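Local atomic coordinates of glycosyl hydrolase family 2, TIM barrel domain protein (Faecalibacterium prausnitzii A2-165, PDB entry 6ED2), a protein that probably cleaves terminal glucuronic acid from beta-D-glucuronides, as a gut bacterial beta-glucuronidase of glycosyl hydrolase family 2. Residues Ala349-Thr354 against Leu373-Val378; Arg353-Pro358 against Leu578-Ala583; Met366-Gly371 against His430-Ala435; Lys467-Tyr472 against Ala489-Leu494. All coordinates share one frame; numbering follows the deposited sequence.

Contact 1: Ala349-Thr354 against Leu373-Val378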
loop_
_atom_site.group_PDB
_atom_site.type_symbol
_atom_site.label_atom_id
_atom_site.label_comp_id
_atom_site.label_asym_id
_atom_site.label_seq_id
_atom_site.Cartn_x
_atom_site.Cartn_y
_atom_site.Cartn_z
ATOM N N ALA A 349 -17.058 18.060 11.994
ATOM C CA ALA A 349 -18.351 17.962 11.341
ATOM C C ALA A 349 -19.468 18.314 12.323
ATOM O O ALA A 349 -19.358 18.086 13.529
ATOM C CB ALA A 349 -18.542 16.548 10.778
ATOM N N ASN A 350 -20.553 18.891 11.808
ATOM C CA ASN A 350 -21.752 19.051 12.629
ATOM C C ASN A 350 -22.978 18.409 11.991
ATOM O O ASN A 350 -24.082 18.537 12.527
ATOM C CB ASN A 350 -22.017 20.532 12.939
ATOM C CG ASN A 350 -22.275 21.375 11.678
ATOM O OD1 ASN A 350 -22.685 20.857 10.633
ATOM N ND2 ASN A 350 -22.029 22.680 11.779
ATOM N N CYS A 351 -22.813 17.681 10.890
ATOM C CA CYS A 351 -23.979 17.294 10.111
ATOM C C CYS A 351 -23.645 16.108 9.223
ATOM O O CYS A 351 -22.536 16.014 8.696
ATOM C CB CYS A 351 -24.470 18.475 9.248
ATOM S SG CYS A 351 -25.930 18.090 8.235
ATOM N N PHE A 352 -24.618 15.217 9.030
ATOM C CA PHE A 352 -24.483 14.236 7.952
ATOM C C PHE A 352 -25.846 13.880 7.383
ATOM O O PHE A 352 -26.880 14.057 8.027
ATOM C CB PHE A 352 -23.753 12.945 8.393
ATOM C CG PHE A 352 -24.421 12.198 9.530
ATOM C CD1 PHE A 352 -25.385 11.235 9.282
ATOM C CD2 PHE A 352 -24.044 12.431 10.845
ATOM C CE1 PHE A 352 -25.974 10.525 10.336
ATOM C CE2 PHE A 352 -24.630 11.724 11.898
ATOM C CZ PHE A 352 -25.605 10.780 11.637
ATOM N N ARG A 353 -25.821 13.342 6.170
ATOM C CA ARG A 353 -27.007 12.883 5.467
ATOM C C ARG A 353 -27.018 11.363 5.484
ATOM O O ARG A 353 -25.967 10.731 5.327
ATOM C CB ARG A 353 -27.008 13.415 4.019
ATOM C CG ARG A 353 -28.083 12.819 3.094
ATOM C CD ARG A 353 -28.114 13.490 1.703
ATOM N NE ARG A 353 -26.851 13.325 0.979
ATOM C CZ ARG A 353 -26.708 12.595 -0.118
ATOM N NH1 ARG A 353 -27.750 11.964 -0.634
ATOM N NH2 ARG A 353 -25.522 12.503 -0.710
ATOM N N THR A 354 -28.199 10.766 5.684
ATOM C CA THR A 354 -28.288 9.302 5.710
ATOM C C THR A 354 -28.432 8.757 4.291
ATOM O O THR A 354 -29.416 8.119 3.915
ATOM C CB THR A 354 -29.430 8.823 6.612
ATOM O OG1 THR A 354 -30.692 8.968 5.940
ATOM C CG2 THR A 354 -29.438 9.577 7.942
ATOM N N LEU A 373 -26.381 17.137 13.566
ATOM C CA LEU A 373 -27.540 17.390 12.725
ATOM C C LEU A 373 -27.606 16.340 11.627
ATOM O O LEU A 373 -26.594 16.027 10.994
ATOM C CB LEU A 373 -27.458 18.788 12.100
ATOM C CG LEU A 373 -27.195 19.941 13.061
ATOM C CD1 LEU A 373 -27.061 21.260 12.306
ATOM C CD2 LEU A 373 -28.325 20.014 14.087
ATOM N N ILE A 374 -28.806 15.829 11.376
ATOM C CA ILE A 374 -29.032 14.771 10.396
ATOM C C ILE A 374 -30.017 15.255 9.341
ATOM O O ILE A 374 -31.102 15.750 9.677
ATOM C CB ILE A 374 -29.583 13.500 11.065
ATOM C CG1 ILE A 374 -28.544 12.907 12.030
ATOM C CG2 ILE A 374 -30.038 12.483 10.005
ATOM C CD1 ILE A 374 -28.966 11.565 12.590
ATOM N N ILE A 375 -29.658 15.063 8.075
ATOM C CA ILE A 375 -30.599 15.099 6.967
ATOM C C ILE A 375 -31.025 13.666 6.680
ATOM O O ILE A 375 -30.216 12.845 6.245
ATOM C CB ILE A 375 -29.991 15.759 5.724
ATOM C CG1 ILE A 375 -29.513 17.177 6.067
ATOM C CG2 ILE A 375 -31.013 15.781 4.600
ATOM C CD1 ILE A 375 -28.826 17.889 4.913
ATOM N N ASP A 376 -32.302 13.371 6.908
ATOM C CA ASP A 376 -32.832 12.013 6.878
ATOM C C ASP A 376 -33.341 11.709 5.476
ATOM O O ASP A 376 -34.197 12.438 4.948
ATOM C CB ASP A 376 -33.958 11.879 7.903
ATOM C CG ASP A 376 -34.108 10.459 8.466
ATOM O OD1 ASP A 376 -33.423 9.500 8.011
ATOM O OD2 ASP A 376 -34.954 10.311 9.377
ATOM N N GLU A 377 -32.846 10.628 4.884
ATOM C CA GLU A 377 -33.077 10.352 3.473
ATOM C C GLU A 377 -33.728 8.989 3.269
ATOM O O GLU A 377 -33.262 7.973 3.799
ATOM C CB GLU A 377 -31.764 10.427 2.690
ATOM C CG GLU A 377 -31.944 10.189 1.193
ATOM C CD GLU A 377 -30.708 10.579 0.380
ATOM O OE1 GLU A 377 -30.380 11.794 0.321
ATOM O OE2 GLU A 377 -30.074 9.669 -0.206
ATOM N N VAL A 378 -34.773 8.974 2.455
ATOM C CA VAL A 378 -35.521 7.776 2.084
ATOM C C VAL A 378 -34.796 7.077 0.927
ATOM O O VAL A 378 -34.042 7.735 0.200
ATOM C CB VAL A 378 -36.966 8.204 1.766
ATOM C CG1 VAL A 378 -37.098 8.721 0.345
ATOM C CG2 VAL A 378 -37.975 7.138 2.110
#

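Contact 2: Arg353-Pro358 against Leu578-Ala583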
loop_
_atom_site.group_PDB
_atom_site.type_symbol
_atom_site.label_atom_id
_atom_site.label_comp_id
_atom_site.label_asym_id
_atom_site.label_seq_id
_atom_site.Cartn_x
_atom_site.Cartn_y
_atom_site.Cartn_z
ATOM N N ARG A 353 -25.821 13.342 6.170
ATOM C CA ARG A 353 -27.007 12.883 5.467
ATOM C C ARG A 353 -27.018 11.363 5.484
ATOM O O ARG A 353 -25.967 10.731 5.327
ATOM C CB ARG A 353 -27.008 13.415 4.019
ATOM C CG ARG A 353 -28.083 12.819 3.094
ATOM C CD ARG A 353 -28.114 13.490 1.703
ATOM N NE ARG A 353 -26.851 13.325 0.979
ATOM C CZ ARG A 353 -26.708 12.595 -0.118
ATOM N NH1 ARG A 353 -27.750 11.964 -0.634
ATOM N NH2 ARG A 353 -25.522 12.503 -0.710
ATOM N N THR A 354 -28.199 10.766 5.684
ATOM C CA THR A 354 -28.288 9.302 5.710
ATOM C C THR A 354 -28.432 8.757 4.291
ATOM O O THR A 354 -29.416 8.119 3.915
ATOM C CB THR A 354 -29.430 8.823 6.612
ATOM O OG1 THR A 354 -30.692 8.968 5.940
ATOM C CG2 THR A 354 -29.438 9.577 7.942
ATOM N N SER A 355 -27.416 9.037 3.491
ATOM C CA SER A 355 -27.369 8.496 2.143
ATOM C C SER A 355 -27.162 6.993 2.215
ATOM O O SER A 355 -26.326 6.532 2.991
ATOM C CB SER A 355 -26.230 9.154 1.373
ATOM O OG SER A 355 -25.120 9.361 2.232
ATOM N N HIS A 356 -27.929 6.215 1.442
ATOM C CA HIS A 356 -29.087 6.654 0.645
ATOM C C HIS A 356 -30.340 5.911 1.107
ATOM O O HIS A 356 -31.076 5.357 0.296
ATOM C CB HIS A 356 -28.880 6.369 -0.840
ATOM C CG HIS A 356 -27.741 7.117 -1.450
ATOM N ND1 HIS A 356 -27.679 8.494 -1.465
ATOM C CD2 HIS A 356 -26.624 6.682 -2.082
ATOM C CE1 HIS A 356 -26.565 8.874 -2.072
ATOM N NE2 HIS A 356 -25.912 7.796 -2.460
ATOM N N TYR A 357 -30.540 5.853 2.414
ATOM C CA TYR A 357 -31.590 5.061 3.041
ATOM C C TYR A 357 -31.616 5.445 4.507
ATOM O O TYR A 357 -30.618 5.954 5.027
ATOM C CB TYR A 357 -31.331 3.547 2.885
ATOM C CG TYR A 357 -29.858 3.222 3.024
ATOM C CD1 TYR A 357 -29.271 3.066 4.280
ATOM C CD2 TYR A 357 -29.041 3.136 1.903
ATOM C CE1 TYR A 357 -27.924 2.815 4.404
ATOM C CE2 TYR A 357 -27.690 2.870 2.022
ATOM C CZ TYR A 357 -27.143 2.725 3.269
ATOM O OH TYR A 357 -25.811 2.495 3.376
ATOM N N PRO A 358 -32.746 5.274 5.179
ATOM C CA PRO A 358 -32.767 5.541 6.617
ATOM C C PRO A 358 -31.812 4.586 7.323
ATOM O O PRO A 358 -31.656 3.425 6.929
ATOM C CB PRO A 358 -34.231 5.303 7.008
ATOM C CG PRO A 358 -34.979 5.344 5.739
ATOM C CD PRO A 358 -34.059 4.840 4.681
ATOM N N LEU A 578 -21.454 18.985 2.521
ATOM C CA LEU A 578 -21.393 17.612 2.989
ATOM C C LEU A 578 -20.652 16.866 1.898
ATOM O O LEU A 578 -21.142 16.767 0.764
ATOM C CB LEU A 578 -22.780 17.022 3.249
ATOM C CG LEU A 578 -23.701 17.816 4.175
ATOM C CD1 LEU A 578 -24.998 17.051 4.372
ATOM C CD2 LEU A 578 -23.080 18.136 5.514
ATOM N N VAL A 579 -19.450 16.392 2.224
ATOM C CA VAL A 579 -18.561 15.832 1.215
ATOM C C VAL A 579 -18.881 14.356 1.061
ATOM O O VAL A 579 -19.373 13.706 1.990
ATOM C CB VAL A 579 -17.080 16.088 1.590
ATOM C CG1 VAL A 579 -16.662 15.256 2.809
ATOM C CG2 VAL A 579 -16.149 15.830 0.402
ATOM N N TRP A 580 -18.641 13.823 -0.136
ATOM C CA TRP A 580 -18.744 12.390 -0.391
ATOM C C TRP A 580 -17.349 11.775 -0.325
ATOM O O TRP A 580 -16.474 12.160 -1.099
ATOM C CB TRP A 580 -19.345 12.151 -1.765
ATOM C CG TRP A 580 -19.883 10.781 -1.992
ATOM C CD1 TRP A 580 -19.405 9.848 -2.864
ATOM C CD2 TRP A 580 -21.035 10.210 -1.376
ATOM N NE1 TRP A 580 -20.191 8.725 -2.825
ATOM C CE2 TRP A 580 -21.196 8.919 -1.911
ATOM C CE3 TRP A 580 -21.942 10.661 -0.409
ATOM C CZ2 TRP A 580 -22.231 8.070 -1.516
ATOM C CZ3 TRP A 580 -22.958 9.820 -0.012
ATOM C CH2 TRP A 580 -23.098 8.536 -0.570
ATOM N N ASN A 581 -17.125 10.823 0.574
ATOM C CA ASN A 581 -18.052 10.238 1.537
ATOM C C ASN A 581 -17.250 10.161 2.852
ATOM O O ASN A 581 -16.019 10.282 2.817
ATOM C CB ASN A 581 -18.483 8.851 1.046
ATOM C CG ASN A 581 -19.439 8.108 2.000
ATOM O OD1 ASN A 581 -19.032 7.572 3.038
ATOM N ND2 ASN A 581 -20.701 7.991 1.584
ATOM N N PHE A 582 -17.917 9.961 3.993
ATOM C CA PHE A 582 -17.197 9.779 5.255
ATOM C C PHE A 582 -16.087 8.725 5.136
ATOM O O PHE A 582 -14.960 8.939 5.592
ATOM C CB PHE A 582 -18.188 9.398 6.364
ATOM C CG PHE A 582 -17.528 9.015 7.676
ATOM C CD1 PHE A 582 -17.047 9.993 8.534
ATOM C CD2 PHE A 582 -17.401 7.689 8.043
ATOM C CE1 PHE A 582 -16.436 9.658 9.722
ATOM C CE2 PHE A 582 -16.799 7.333 9.249
ATOM C CZ PHE A 582 -16.317 8.319 10.089
ATOM N N ALA A 583 -16.375 7.582 4.518
ATOM C CA ALA A 583 -15.391 6.508 4.481
ATOM C C ALA A 583 -15.535 5.705 3.193
ATOM O O ALA A 583 -16.624 5.614 2.624
ATOM C CB ALA A 583 -15.538 5.593 5.715
#

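Contact 3: Met366-Gly371 against His430-Ala435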
loop_
_atom_site.group_PDB
_atom_site.type_symbol
_atom_site.label_atom_id
_atom_site.label_comp_id
_atom_site.label_asym_id
_atom_site.label_seq_id
_atom_site.Cartn_x
_atom_site.Cartn_y
_atom_site.Cartn_z
ATOM N N MET A 366 -27.389 8.206 18.866
ATOM C CA MET A 366 -26.065 8.733 19.189
ATOM C C MET A 366 -25.925 10.174 18.721
ATOM O O MET A 366 -25.342 11.003 19.427
ATOM C CB MET A 366 -24.963 7.856 18.574
ATOM C CG MET A 366 -23.548 8.442 18.779
ATOM S SD MET A 366 -22.185 7.269 19.071
ATOM C CE MET A 366 -22.768 6.502 20.587
ATOM N N ALA A 367 -26.424 10.485 17.516
ATOM C CA ALA A 367 -26.468 11.885 17.084
ATOM C C ALA A 367 -27.230 12.741 18.090
ATOM O O ALA A 367 -26.810 13.858 18.404
ATOM C CB ALA A 367 -27.090 11.999 15.696
ATOM N N ASP A 368 -28.334 12.213 18.635
ATOM C CA ASP A 368 -29.071 12.942 19.666
ATOM C C ASP A 368 -28.177 13.288 20.849
ATOM O O ASP A 368 -28.286 14.380 21.420
ATOM C CB ASP A 368 -30.270 12.120 20.147
ATOM C CG ASP A 368 -31.410 12.075 19.134
ATOM O OD1 ASP A 368 -31.362 12.767 18.083
ATOM O OD2 ASP A 368 -32.370 11.322 19.387
ATOM N N GLU A 369 -27.284 12.368 21.232
ATOM C CA GLU A 369 -26.445 12.584 22.411
ATOM C C GLU A 369 -25.210 13.409 22.098
ATOM O O GLU A 369 -24.733 14.151 22.964
ATOM C CB GLU A 369 -26.017 11.246 23.012
ATOM C CG GLU A 369 -27.126 10.505 23.735
ATOM C CD GLU A 369 -26.660 9.159 24.272
ATOM O OE1 GLU A 369 -25.432 8.909 24.263
ATOM O OE2 GLU A 369 -27.519 8.352 24.694
ATOM N N GLU A 370 -24.671 13.305 20.886
ATOM C CA GLU A 370 -23.483 14.074 20.537
ATOM C C GLU A 370 -23.797 15.437 19.923
ATOM O O GLU A 370 -22.867 16.188 19.616
ATOM C CB GLU A 370 -22.605 13.263 19.588
ATOM C CG GLU A 370 -22.254 11.884 20.150
ATOM C CD GLU A 370 -21.485 11.949 21.466
ATOM O OE1 GLU A 370 -20.744 12.937 21.713
ATOM O OE2 GLU A 370 -21.645 11.014 22.274
ATOM N N GLY A 371 -25.069 15.775 19.727
ATOM C CA GLY A 371 -25.409 17.058 19.137
ATOM C C GLY A 371 -25.001 17.188 17.683
ATOM O O GLY A 371 -24.342 18.160 17.303
ATOM N N HIS A 430 -36.507 12.783 16.942
ATOM C CA HIS A 430 -35.082 12.949 17.205
ATOM C C HIS A 430 -34.735 14.429 17.134
ATOM O O HIS A 430 -34.996 15.067 16.112
ATOM C CB HIS A 430 -34.251 12.182 16.174
ATOM C CG HIS A 430 -34.306 10.697 16.333
ATOM N ND1 HIS A 430 -33.849 10.054 17.465
ATOM C CD2 HIS A 430 -34.744 9.725 15.497
ATOM C CE1 HIS A 430 -34.009 8.749 17.321
ATOM N NE2 HIS A 430 -34.556 8.524 16.139
ATOM N N PRO A 431 -34.142 15.014 18.175
ATOM C CA PRO A 431 -33.661 16.392 18.021
ATOM C C PRO A 431 -32.627 16.511 16.910
ATOM O O PRO A 431 -32.567 17.548 16.239
ATOM C CB PRO A 431 -33.068 16.718 19.397
ATOM C CG PRO A 431 -32.738 15.389 19.979
ATOM C CD PRO A 431 -33.803 14.452 19.493
ATOM N N SER A 432 -31.844 15.454 16.667
ATOM C CA SER A 432 -30.799 15.507 15.648
ATOM C C SER A 432 -31.366 15.674 14.238
ATOM O O SER A 432 -30.711 16.291 13.391
ATOM C CB SER A 432 -29.916 14.248 15.711
ATOM O OG SER A 432 -30.651 13.059 15.438
ATOM N N VAL A 433 -32.564 15.156 13.968
ATOM C CA VAL A 433 -33.134 15.144 12.617
ATOM C C VAL A 433 -33.740 16.516 12.310
ATOM O O VAL A 433 -34.731 16.922 12.929
ATOM C CB VAL A 433 -34.172 14.031 12.471
ATOM C CG1 VAL A 433 -34.937 14.144 11.137
ATOM C CG2 VAL A 433 -33.488 12.671 12.587
ATOM N N ILE A 434 -33.156 17.234 11.348
ATOM C CA ILE A 434 -33.578 18.600 11.043
ATOM C C ILE A 434 -34.063 18.784 9.607
ATOM O O ILE A 434 -34.501 19.884 9.258
ATOM C CB ILE A 434 -32.466 19.626 11.361
ATOM C CG1 ILE A 434 -31.103 19.192 10.811
ATOM C CG2 ILE A 434 -32.347 19.848 12.859
ATOM C CD1 ILE A 434 -30.863 19.565 9.364
ATOM N N ALA A 435 -34.011 17.758 8.763
ATOM C CA ALA A 435 -34.432 17.932 7.375
ATOM C C ALA A 435 -34.677 16.570 6.753
ATOM O O ALA A 435 -34.152 15.553 7.220
ATOM C CB ALA A 435 -33.394 18.705 6.551
#

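Contact 4: Lys467-Tyr472 against Ala489-Leu494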
loop_
_atom_site.group_PDB
_atom_site.type_symbol
_atom_site.label_atom_id
_atom_site.label_comp_id
_atom_site.label_asym_id
_atom_site.label_seq_id
_atom_site.Cartn_x
_atom_site.Cartn_y
_atom_site.Cartn_z
ATOM N N LYS A 467 -42.540 20.467 10.638
ATOM C CA LYS A 467 -42.461 21.190 9.370
ATOM C C LYS A 467 -41.005 21.513 9.023
ATOM O O LYS A 467 -40.654 22.643 8.675
ATOM C CB LYS A 467 -43.328 22.457 9.423
ATOM C CG LYS A 467 -44.821 22.165 9.717
ATOM C CD LYS A 467 -45.519 21.604 8.466
ATOM C CE LYS A 467 -47.002 21.226 8.695
ATOM N NZ LYS A 467 -47.188 19.770 9.027
ATOM N N ARG A 468 -40.150 20.499 9.147
ATOM C CA ARG A 468 -38.738 20.658 8.853
ATOM C C ARG A 468 -38.524 20.754 7.345
ATOM O O ARG A 468 -39.281 20.165 6.564
ATOM C CB ARG A 468 -37.939 19.481 9.414
ATOM C CG ARG A 468 -37.490 19.686 10.842
ATOM C CD ARG A 468 -37.178 18.359 11.507
ATOM N NE ARG A 468 -38.391 17.594 11.772
ATOM C CZ ARG A 468 -38.500 16.680 12.735
ATOM N NH1 ARG A 468 -37.449 16.374 13.509
ATOM N NH2 ARG A 468 -39.662 16.064 12.918
ATOM N N PRO A 469 -37.474 21.452 6.916
ATOM C CA PRO A 469 -37.272 21.699 5.475
ATOM C C PRO A 469 -37.079 20.418 4.675
ATOM O O PRO A 469 -36.559 19.416 5.179
ATOM C CB PRO A 469 -36.010 22.570 5.439
ATOM C CG PRO A 469 -35.352 22.372 6.782
ATOM C CD PRO A 469 -36.470 22.129 7.750
ATOM N N ARG A 470 -37.522 20.457 3.410
ATOM C CA ARG A 470 -37.455 19.314 2.503
ATOM C C ARG A 470 -36.510 19.607 1.345
ATOM O O ARG A 470 -36.449 20.740 0.854
ATOM C CB ARG A 470 -38.831 18.949 1.941
ATOM C CG ARG A 470 -39.929 18.775 2.989
ATOM C CD ARG A 470 -41.291 19.143 2.387
ATOM N NE ARG A 470 -41.299 20.556 2.007
ATOM C CZ ARG A 470 -42.244 21.143 1.282
ATOM N NH1 ARG A 470 -43.274 20.437 0.843
ATOM N NH2 ARG A 470 -42.157 22.437 1.003
ATOM N N THR A 471 -35.779 18.579 0.909
ATOM C CA THR A 471 -34.802 18.710 -0.161
ATOM C C THR A 471 -34.755 17.399 -0.931
ATOM O O THR A 471 -35.450 16.435 -0.603
ATOM C CB THR A 471 -33.403 19.088 0.382
ATOM O OG1 THR A 471 -32.573 19.562 -0.695
ATOM C CG2 THR A 471 -32.714 17.878 1.036
ATOM N N TYR A 472 -33.940 17.384 -1.980
ATOM C CA TYR A 472 -33.566 16.175 -2.701
ATOM C C TYR A 472 -32.271 16.519 -3.406
ATOM O O TYR A 472 -31.992 17.691 -3.643
ATOM C CB TYR A 472 -34.634 15.734 -3.696
ATOM C CG TYR A 472 -34.626 16.509 -5.003
ATOM C CD1 TYR A 472 -34.003 15.992 -6.148
ATOM C CD2 TYR A 472 -35.261 17.753 -5.104
ATOM C CE1 TYR A 472 -34.004 16.695 -7.350
ATOM C CE2 TYR A 472 -35.268 18.466 -6.301
ATOM C CZ TYR A 472 -34.652 17.932 -7.421
ATOM O OH TYR A 472 -34.672 18.644 -8.600
ATOM N N ALA A 489 -38.081 22.137 -3.782
ATOM C CA ALA A 489 -37.193 22.003 -2.629
ATOM C C ALA A 489 -37.185 23.269 -1.777
ATOM O O ALA A 489 -37.161 24.383 -2.304
ATOM C CB ALA A 489 -35.775 21.684 -3.106
ATOM N N ASP A 490 -37.204 23.090 -0.446
ATOM C CA ASP A 490 -37.061 24.225 0.469
ATOM C C ASP A 490 -35.619 24.718 0.528
ATOM O O ASP A 490 -35.361 25.875 0.891
ATOM C CB ASP A 490 -37.526 23.855 1.880
ATOM C CG ASP A 490 -38.962 23.347 1.919
ATOM O OD1 ASP A 490 -39.851 23.956 1.274
ATOM O OD2 ASP A 490 -39.212 22.341 2.615
ATOM N N PHE A 491 -34.669 23.843 0.236
ATOM C CA PHE A 491 -33.292 24.243 0.031
ATOM C C PHE A 491 -32.756 23.270 -0.996
ATOM O O PHE A 491 -33.234 22.137 -1.087
ATOM C CB PHE A 491 -32.471 24.265 1.338
ATOM C CG PHE A 491 -32.316 22.909 2.013
ATOM C CD1 PHE A 491 -31.216 22.104 1.741
ATOM C CD2 PHE A 491 -33.253 22.459 2.929
ATOM C CE1 PHE A 491 -31.060 20.867 2.365
ATOM C CE2 PHE A 491 -33.110 21.212 3.556
ATOM C CZ PHE A 491 -32.006 20.423 3.274
ATOM N N VAL A 492 -31.844 23.740 -1.820
ATOM C CA VAL A 492 -31.335 22.927 -2.916
ATOM C C VAL A 492 -30.085 22.198 -2.440
ATOM O O VAL A 492 -29.254 22.774 -1.725
ATOM C CB VAL A 492 -31.071 23.802 -4.159
ATOM C CG1 VAL A 492 -30.375 23.010 -5.248
ATOM C CG2 VAL A 492 -32.415 24.347 -4.692
ATOM N N SER A 493 -29.977 20.913 -2.804
ATOM C CA SER A 493 -28.823 20.066 -2.501
ATOM C C SER A 493 -28.208 19.600 -3.809
ATOM O O SER A 493 -28.874 18.920 -4.601
ATOM C CB SER A 493 -29.227 18.844 -1.662
ATOM O OG SER A 493 -29.821 19.221 -0.432
ATOM N N LEU A 494 -26.942 19.939 -4.032
ATOM C CA LEU A 494 -26.276 19.589 -5.279
ATOM C C LEU A 494 -25.239 18.499 -5.046
ATOM O O LEU A 494 -24.492 18.539 -4.061
ATOM C CB LEU A 494 -25.595 20.812 -5.914
ATOM C CG LEU A 494 -26.474 21.983 -6.383
ATOM C CD1 LEU A 494 -25.616 23.037 -7.092
ATOM C CD2 LEU A 494 -27.623 21.524 -7.290
HETATM O O HOH W 1 -32.638 20.130 -4.277
#

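Contact 1: Ala349-Thr354 against Leu373-Val378
Arg353 and Glu377 meet in a salt bridge where two neighbouring strands end, NH1 lying 2.8 Å from OE1. The bond is nearly straight and lies in the guanidinium plane at its edge; it reaches the carboxylate on the syn side, with the two planes 48° apart. The bend in the arginine chain about CG-CD (chi3 61°) turns the guanidinium so that NH1 faces the acid. Beside it, Thr354 OG1 accepts a hydrogen bond from the backbone N of Glu377 at 2.9 Å. Along the strands, parallel 351-353 and 373-377 are joined by the bonds Leu373 N to Asn350 O, Phe352 N to Leu373 O, Ile375 N to Phe352 O and Thr354 N to Ile375 O. Cys351, Leu373, Arg353 and Ile375 share one face. On the other, Ile374 CG1 makes a CH-pi contact 4.1 Å from the Phe352 ring centroid, and both residues pack on helix 361-370, which completes a right-handed beta-alpha-beta unit of the TIM barrel. A second shell fixes the ion pair: Glu535 and Asn440 bind the guanidinium, and Ser437 bonds OE1. A leucine in place of Arg353 would probably leave the carboxylates of Glu377 and Glu535 without their shared cationic partner. The chemistry implies a buried charge network that ties adjacent strand ends together, the one arginine probably offsetting part of the negative charge gathered there.

Contact 2: Arg353-Pro358 against Leu578-Ala583
Trp580, in segment 578-583, turns the outer rim of its six-membered ring to Ser355 and His356, in the loop after strand 351-353. Both segments belong to the TIM barrel and stand at the C-terminal ends of its strands, the end where glycosidases of this fold carry their active sites. Each segment contains a non-proline cis peptide, before His356 and before Asn581; the second recalls the cis bond after the tryptophan of the last strand in many clan GH-A enzymes.

Among the flat groups, the His356 and Trp580 rings are nearly parallel, with planes 23° apart, but slid until they barely overlap; His356 NE2 and Trp580 CH2 come closest, at 3.5 Å. The Arg353 guanidinium, turned 34° from the indole, brings NH2 to 3.8 Å from Trp580 CZ3, and Ser355 CB sits over its centre.

Polar and edge contacts centre on Ser355. With CG anti to the backbone N (chi1 -162°), Trp580 brings its ring toward the serine, whose OG lies near the indole plane, 3.1 Å from Trp580 CZ3, and is hydrogen-bonded to the carbonyl of Arg321. His356 ND1 is hydrogen-bonded to OE2 of Glu377.

Apolar contact is slight: Arg353 CB rests 4.2 Å from Leu578 CD1. A glycerol lies about 3 Å from the His356 side chain and a formic acid about 3 Å from that of Trp580, both probably from the crystallisation liquor, yet consistent with a pocket. Asn581, whose ND2 lies over a face of the indole, forms an Asx turn, its OD1 accepting a hydrogen bond from Ala583 N in the carbonyl plane at 3.0 Å.

Contact 3: Met366-Gly371 against His430-Ala435
Helix 361-370, on the outside of the barrel, meets the loop entering strand 433-440 through the carboxylate of Asp368, which is shared between His430 and Ser432. His430 ND1 donates to Asp368 OD2 at 2.7 Å; the oxygen lies in the imidazole plane, and the bond reaches the acid on its syn side although ring and carboxylate planes are 49° apart. The other oxygen takes two donors from opposite faces of its plane: Ser432 OG, 2.8 Å from Asp368 OD1 and nearly in line with its C-O bond, and the backbone N of Ser432, 3.1 Å from the same OD1. The serine can serve twice because its OG stands between backbone N and carbonyl carbon (chi1 63°), close to its own amide. In the TIM barrel this helix links strands 351-353 and 373-377, while 433-440 is the next strand, so the acid bonds one strand further along the wall. Replacing Asp368 by alanine would probably leave Ser432 N and OG without their acceptor and His430 freer to turn. Pro431 CD approaches the carboxylate crosswise, 3.3 Å from Asp368 OD1, and Ala367 CB packs 3.6 Å from Ser432 CB. The His430 ring also meets that of Tyr364, one helical turn before Asp368.

Contact 4: Lys467-Tyr472 against Ala489-Leu494
Asp490 OD2 is gripped by two nitrogens of one residue, the backbone N of Arg470 at 2.7 Å and its side-chain NE at 2.8 Å. The backbone donor comes from the anti side of the carboxylate and NE from the syn side. Arg470 NH2 completes a side-on, two-nitrogen salt bridge by reaching the syn lone pair of OD1, with guanidinium and carboxylate planes only 29° apart. In return Asp490 N donates to Arg470 O, closing the backbones together. The remaining guanidinium nitrogen, NH1, bonds the carbonyl of Phe457, so the group is held against rotation. Further along, hydroxyls form a chain: Ser493 OG donates to Thr471 OG1 at 2.8 Å, and Thr471 OG1 donates to Phe491 O at 2.7 Å, from above that carbonyl plane. Thr471 CB also lies over one face of the Phe491 ring, 3.6 Å from its centroid, in a CH-pi contact. The position of the ring follows from chi1 of Phe491 (63°), which folds it back beneath the threonine, and Pro469 CB meets it at the edge. Where the two chains spread, a water bridges them, donating to Tyr472 O and accepting from Ser493 N, 3.1 Å away. The short strand segments 470-472 and 492-494 run parallel within 25°, adjacent staves of the (beta/alpha)8 barrel characteristic of family 2 glycosidases.

All four contacts lie in one TIM barrel, contacts 1, 3 and 4 following its wall. Contacts 1 and 2 share Arg353 and Thr354, their centres about 7 Å apart, and Glu377 OE2 probably accepts a hydrogen bond from His356 ND1 at 2.9 Å. Contact 3 meets contact 1 where Ile374 N and Ser432 O lie 2.8 Å apart, and contact 4 through Val433 O and Arg468 NH1. Contact 2 joins the loop after strand 351-353 to segment 578-583, their strands flanking strand 312-320. A glycerol about 6 Å from the Arg353 side chain is consistent with a nearby pocket. A magnesium ion lies about 8 Å from that side chain; the Thr239-Glu241 magnesium site lies away from all four contacts.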